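Local coordinates for chitinase (Thermococcus kodakarensis KOD1, PDB 5DHD), which hydrolyses chitin, the fragment here being its second chitin-binding domain, which probably holds the enzyme on the insoluble polysaccharide, at residues W33-K38 with I88-D93. Residues are numbered along the deposited sequence; the frame is centred on the assembly and turned at random.
Sequences WVVKVK and IYLYVD. With PE3 (3,6,9,12,15,18,21,24,27,30,33,36,39-tridecaoxahentetracontane-1,41-diol), chain E; PE3 (3,6,9,12,15,18,21,24,27,30,33,36,39-tridecaoxahentetracontane-1,41-diol), chain F.
Lys36 and Tyr91 lie on one face of an antiparallel strand pair, diagonal to each other, and share a bound polyethylene glycol. The lysine chain, extended beyond CG, passes its CD 4.2 Å from Tyr91 CE2. Its ammonium group is wrapped by the glycol (chain E), its three N-H shared among four oxygens, O4, O7, O13 and O16, at 2.9 to 3.0 Å from Lys36 NZ. The same glycol lies over one face of the Tyr91 ring, C14 standing 3.3 Å above the ring plane, over its centre. An alanine in place of Tyr91 would probably leave this part of the glycol without its flat support and open a gap beside Lys36 CD. Tyr89, directly across from Lys36, turns its ring edge to the lysine carbonyl, CD2 lying 3.5 Å from Lys36 O.

Paired backbone bonds join Val34 to Tyr91 and Lys36 to Tyr89. On the other face Val35 divides its methyls, CG1 meeting Ile88 CG2 at 3.5 Å and CG2 meeting Leu90 CD1 at 3.8 Å. This apolar face looks into the core of the beta-sandwich, where Phe75 and Phe77 of strand 72-79 in the opposing sheet pack on Val35 and Val37; strands 59-64 and 95-99 flank the pair.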
ATOM      1  N   TRP A  33      -8.548   6.716  -0.721  1.00 15.31           N
ATOM      2  CA  TRP A  33      -7.852   5.667  -1.446  1.00 14.58           C
ATOM      3  C   TRP A  33      -7.829   4.340  -0.712  1.00 12.93           C
ATOM      4  O   TRP A  33      -8.009   4.274   0.507  1.00 13.97           O
ATOM      5  CB  TRP A  33      -6.421   6.119  -1.773  1.00 14.27           C
ATOM      6  CG  TRP A  33      -5.612   6.655  -0.605  1.00 13.45           C
ATOM      7  CD1 TRP A  33      -5.395   7.964  -0.296  1.00 13.27           C
ATOM      8  CD2 TRP A  33      -4.845   5.881   0.332  1.00 13.02           C
ATOM      9  NE1 TRP A  33      -4.521   8.058   0.773  1.00 12.81           N
ATOM     10  CE2 TRP A  33      -4.176   6.792   1.173  1.00 11.51           C
ATOM     11  CE3 TRP A  33      -4.655   4.502   0.531  1.00 13.57           C
ATOM     12  CZ2 TRP A  33      -3.324   6.372   2.214  1.00 13.84           C
ATOM     13  CZ3 TRP A  33      -3.807   4.079   1.561  1.00 13.39           C
ATOM     14  CH2 TRP A  33      -3.156   5.012   2.387  1.00 12.76           C
ATOM     15  N   VAL A  34      -7.619   3.276  -1.481  1.00 14.57           N
ATOM     16  CA  VAL A  34      -7.554   1.932  -0.942  1.00 15.34           C
ATOM     17  C   VAL A  34      -6.381   1.221  -1.594  1.00 16.33           C
ATOM     18  O   VAL A  34      -6.336   1.079  -2.813  1.00 16.46           O
ATOM     19  CB  VAL A  34      -8.847   1.137  -1.270  1.00 17.06           C
ATOM     20  CG1 VAL A  34      -8.739  -0.295  -0.755  1.00 19.87           C
ATOM     21  CG2 VAL A  34     -10.045   1.825  -0.627  1.00 18.29           C
ATOM     22  N   VAL A  35      -5.419   0.797  -0.783  1.00 13.31           N
ATOM     23  CA  VAL A  35      -4.270   0.075  -1.309  1.00 13.49           C
ATOM     24  C   VAL A  35      -4.375  -1.372  -0.841  1.00 13.88           C
ATOM     25  O   VAL A  35      -4.393  -1.646   0.359  1.00 15.43           O
ATOM     26  CB  VAL A  35      -2.952   0.697  -0.851  1.00 12.78           C
ATOM     27  CG1 VAL A  35      -1.777  -0.223  -1.181  1.00 14.75           C
ATOM     28  CG2 VAL A  35      -2.760   2.027  -1.558  1.00 15.38           C
ATOM     29  N   LYS A  36      -4.466  -2.291  -1.797  1.00 13.50           N
ATOM     30  CA  LYS A  36      -4.578  -3.712  -1.498  1.00 12.57           C
ATOM     31  C   LYS A  36      -3.256  -4.401  -1.763  1.00 12.55           C
ATOM     32  O   LYS A  36      -2.708  -4.314  -2.866  1.00 15.01           O
ATOM     33  CB  LYS A  36      -5.675  -4.367  -2.340  1.00 17.51           C
ATOM     34  CG  LYS A  36      -7.064  -3.837  -2.069  1.00 21.36           C
ATOM     35  CD  LYS A  36      -8.067  -4.775  -2.710  1.00 25.76           C
ATOM     36  CE  LYS A  36      -9.445  -4.493  -2.211  1.00 41.95           C
ATOM     37  NZ  LYS A  36     -10.461  -5.359  -2.859  1.00 35.53           N
ATOM     38  N   VAL A  37      -2.765  -5.108  -0.753  1.00 13.03           N
ATOM     39  CA  VAL A  37      -1.484  -5.791  -0.835  1.00 12.57           C
ATOM     40  C   VAL A  37      -1.631  -7.302  -0.712  1.00 16.16           C
ATOM     41  O   VAL A  37      -2.314  -7.798   0.185  1.00 15.08           O
ATOM     42  CB  VAL A  37      -0.563  -5.289   0.291  1.00 12.16           C
ATOM     43  CG1 VAL A  37       0.782  -5.998   0.232  1.00 13.60           C
ATOM     44  CG2 VAL A  37      -0.409  -3.767   0.201  1.00 13.72           C
ATOM     45  N   LYS A  38      -0.986  -8.024  -1.624  1.00 14.98           N
ATOM     46  CA  LYS A  38      -1.002  -9.482  -1.616  1.00 15.44           C
ATOM     47  C   LYS A  38       0.362  -9.961  -1.136  1.00 16.06           C
ATOM     48  O   LYS A  38       1.389  -9.608  -1.717  1.00 15.91           O
ATOM     49  CB  LYS A  38      -1.259 -10.033  -3.021  1.00 19.49           C
ATOM     50  CG  LYS A  38      -1.201 -11.574  -3.122  1.00 20.27           C
ATOM     51  CD  LYS A  38      -2.358 -12.232  -2.384  1.00 23.79           C
ATOM     52  CE  LYS A  38      -2.357 -13.753  -2.577  1.00 35.55           C
ATOM     53  NZ  LYS A  38      -1.087 -14.398  -2.106  1.00 47.89           N
ATOM     54  N   ILE A  88       0.797  -4.951  -5.344  1.00 13.36           N
ATOM     55  CA  ILE A  88       0.183  -3.834  -4.633  1.00 14.07           C
ATOM     56  C   ILE A  88      -0.750  -3.152  -5.627  1.00 14.06           C
ATOM     57  O   ILE A  88      -0.338  -2.811  -6.740  1.00 15.81           O
ATOM     58  CB  ILE A  88       1.232  -2.814  -4.115  1.00 13.75           C
ATOM     59  CG1 ILE A  88       2.207  -3.509  -3.139  1.00 14.54           C
ATOM     60  CG2 ILE A  88       0.511  -1.611  -3.462  1.00 13.44           C
ATOM     61  CD1 ILE A  88       3.336  -2.598  -2.622  1.00 16.44           C
ATOM     62  N   TYR A  89      -2.005  -2.969  -5.229  1.00 14.79           N
ATOM     63  CA  TYR A  89      -3.005  -2.343  -6.089  1.00 13.37           C
ATOM     64  C   TYR A  89      -3.539  -1.059  -5.469  1.00 13.54           C
ATOM     65  O   TYR A  89      -3.869  -1.034  -4.284  1.00 15.80           O
ATOM     66  CB  TYR A  89      -4.194  -3.298  -6.299  1.00 16.72           C
ATOM     67  CG  TYR A  89      -3.812  -4.654  -6.862  1.00 16.41           C
ATOM     68  CD1 TYR A  89      -3.705  -4.857  -8.241  1.00 19.80           C
ATOM     69  CD2 TYR A  89      -3.540  -5.720  -6.015  1.00 18.26           C
ATOM     70  CE1 TYR A  89      -3.336  -6.100  -8.751  1.00 21.52           C
ATOM     71  CE2 TYR A  89      -3.174  -6.960  -6.511  1.00 17.85           C
ATOM     72  CZ  TYR A  89      -3.078  -7.134  -7.875  1.00 21.15           C
ATOM     73  OH  TYR A  89      -2.734  -8.371  -8.348  1.00 24.45           O
ATOM     74  N   LEU A  90      -3.630  -0.002  -6.271  1.00 12.97           N
ATOM     75  CA  LEU A  90      -4.171   1.268  -5.794  1.00 12.90           C
ATOM     76  C   LEU A  90      -5.550   1.488  -6.400  1.00 14.26           C
ATOM     77  O   LEU A  90      -5.696   1.607  -7.620  1.00 14.16           O
ATOM     78  CB  LEU A  90      -3.268   2.442  -6.165  1.00 13.70           C
ATOM     79  CG  LEU A  90      -3.875   3.842  -5.932  1.00 13.08           C
ATOM     80  CD1 LEU A  90      -4.135   4.106  -4.443  1.00 15.17           C
ATOM     81  CD2 LEU A  90      -2.917   4.891  -6.516  1.00 14.56           C
ATOM     82  N   TYR A  91      -6.556   1.536  -5.534  1.00 13.84           N
ATOM     83  CA  TYR A  91      -7.932   1.760  -5.950  1.00 14.07           C
ATOM     84  C   TYR A  91      -8.434   3.098  -5.444  1.00 14.96           C
ATOM     85  O   TYR A  91      -8.247   3.443  -4.279  1.00 16.39           O
ATOM     86  CB  TYR A  91      -8.863   0.668  -5.423  1.00 17.14           C
ATOM     87  CG  TYR A  91      -8.748  -0.639  -6.168  1.00 17.11           C
ATOM     88  CD1 TYR A  91      -9.463  -0.851  -7.351  1.00 19.04           C
ATOM     89  CD2 TYR A  91      -7.896  -1.652  -5.718  1.00 15.77           C
ATOM     90  CE1 TYR A  91      -9.328  -2.048  -8.069  1.00 20.85           C
ATOM     91  CE2 TYR A  91      -7.757  -2.857  -6.431  1.00 19.16           C
ATOM     92  CZ  TYR A  91      -8.476  -3.036  -7.601  1.00 23.34           C
ATOM     93  OH  TYR A  91      -8.359  -4.213  -8.307  1.00 26.93           O
ATOM     94  N   VAL A  92      -9.061   3.854  -6.335  1.00 14.34           N
ATOM     95  CA  VAL A  92      -9.629   5.145  -5.981  1.00 17.52           C
ATOM     96  C   VAL A  92     -11.033   5.175  -6.570  1.00 22.15           C
ATOM     97  O   VAL A  92     -11.217   5.022  -7.781  1.00 21.93           O
ATOM     98  CB  VAL A  92      -8.800   6.314  -6.532  1.00 17.81           C
ATOM     99  CG1 VAL A  92      -9.528   7.654  -6.237  1.00 21.15           C
ATOM    100  CG2 VAL A  92      -7.399   6.310  -5.877  1.00 18.81           C
ATOM    101  N   ASP A  93     -12.017   5.351  -5.694  1.00 23.60           N
ATOM    102  CA  ASP A  93     -13.417   5.389  -6.088  1.00 26.55           C
ATOM    103  C   ASP A  93     -13.822   4.164  -6.905  1.00 27.19           C
ATOM    104  O   ASP A  93     -14.582   4.266  -7.870  1.00 28.32           O
ATOM    105  CB  ASP A  93     -13.718   6.697  -6.830  1.00 29.30           C
ATOM    106  CG  ASP A  93     -13.525   7.927  -5.935  1.00 31.91           C
ATOM    107  OD1 ASP A  93     -13.663   7.782  -4.703  1.00 35.31           O
ATOM    108  OD2 ASP A  93     -13.240   9.031  -6.445  1.00 33.59           O
TER
HETATM  109  C18 PE3 E 804      -9.468  -6.823  -5.880  0.50 26.51           C
HETATM  110  C17 PE3 E 804     -10.557  -5.931  -6.460  0.50 30.59           C
HETATM  111  O16 PE3 E 804     -10.540  -4.735  -5.699  0.50 32.17           O
HETATM  112  C15 PE3 E 804     -11.506  -3.797  -6.132  0.50 35.69           C
HETATM  113  C14 PE3 E 804     -11.380  -2.593  -5.219  0.50 39.97           C
HETATM  114  O13 PE3 E 804     -11.893  -3.002  -3.962  0.50 35.27           O
HETATM  115  C12 PE3 E 804     -11.753  -1.919  -3.063  0.50 38.34           C
HETATM  116  C11 PE3 E 804     -12.321  -2.342  -1.713  0.50 39.32           C
HETATM  117  O10 PE3 E 804     -11.760  -3.558  -1.250  0.50 46.47           O
HETATM  118  C9  PE3 E 804     -12.380  -3.783   0.014  0.50 44.67           C
HETATM  119  C8  PE3 E 804     -11.914  -5.062   0.698  0.50 43.38           C
HETATM  120  O7  PE3 E 804     -11.697  -6.090  -0.257  0.50 36.56           O
HETATM  121  C6  PE3 E 804     -11.237  -7.209   0.490  0.50 43.09           C
HETATM  122  C5  PE3 E 804     -10.974  -8.430  -0.396  0.50 37.41           C
HETATM  123  O4  PE3 E 804     -10.352  -8.035  -1.611  0.50 41.88           O
HETATM  124  C30 PE3 F 805       1.408  -4.952 -12.602  1.00 34.15           C
HETATM  125  C29 PE3 F 805       0.664  -5.429 -11.356  1.00 29.36           C
HETATM  126  O28 PE3 F 805       0.526  -6.839 -11.415  1.00 50.47           O
HETATM  127  C27 PE3 F 805      -0.171  -7.256 -10.238  1.00 45.88           C
HETATM  128  C26 PE3 F 805      -0.361  -8.775 -10.261  1.00 45.74           C
HETATM  129  O25 PE3 F 805       0.869  -9.432  -9.932  1.00 40.88           O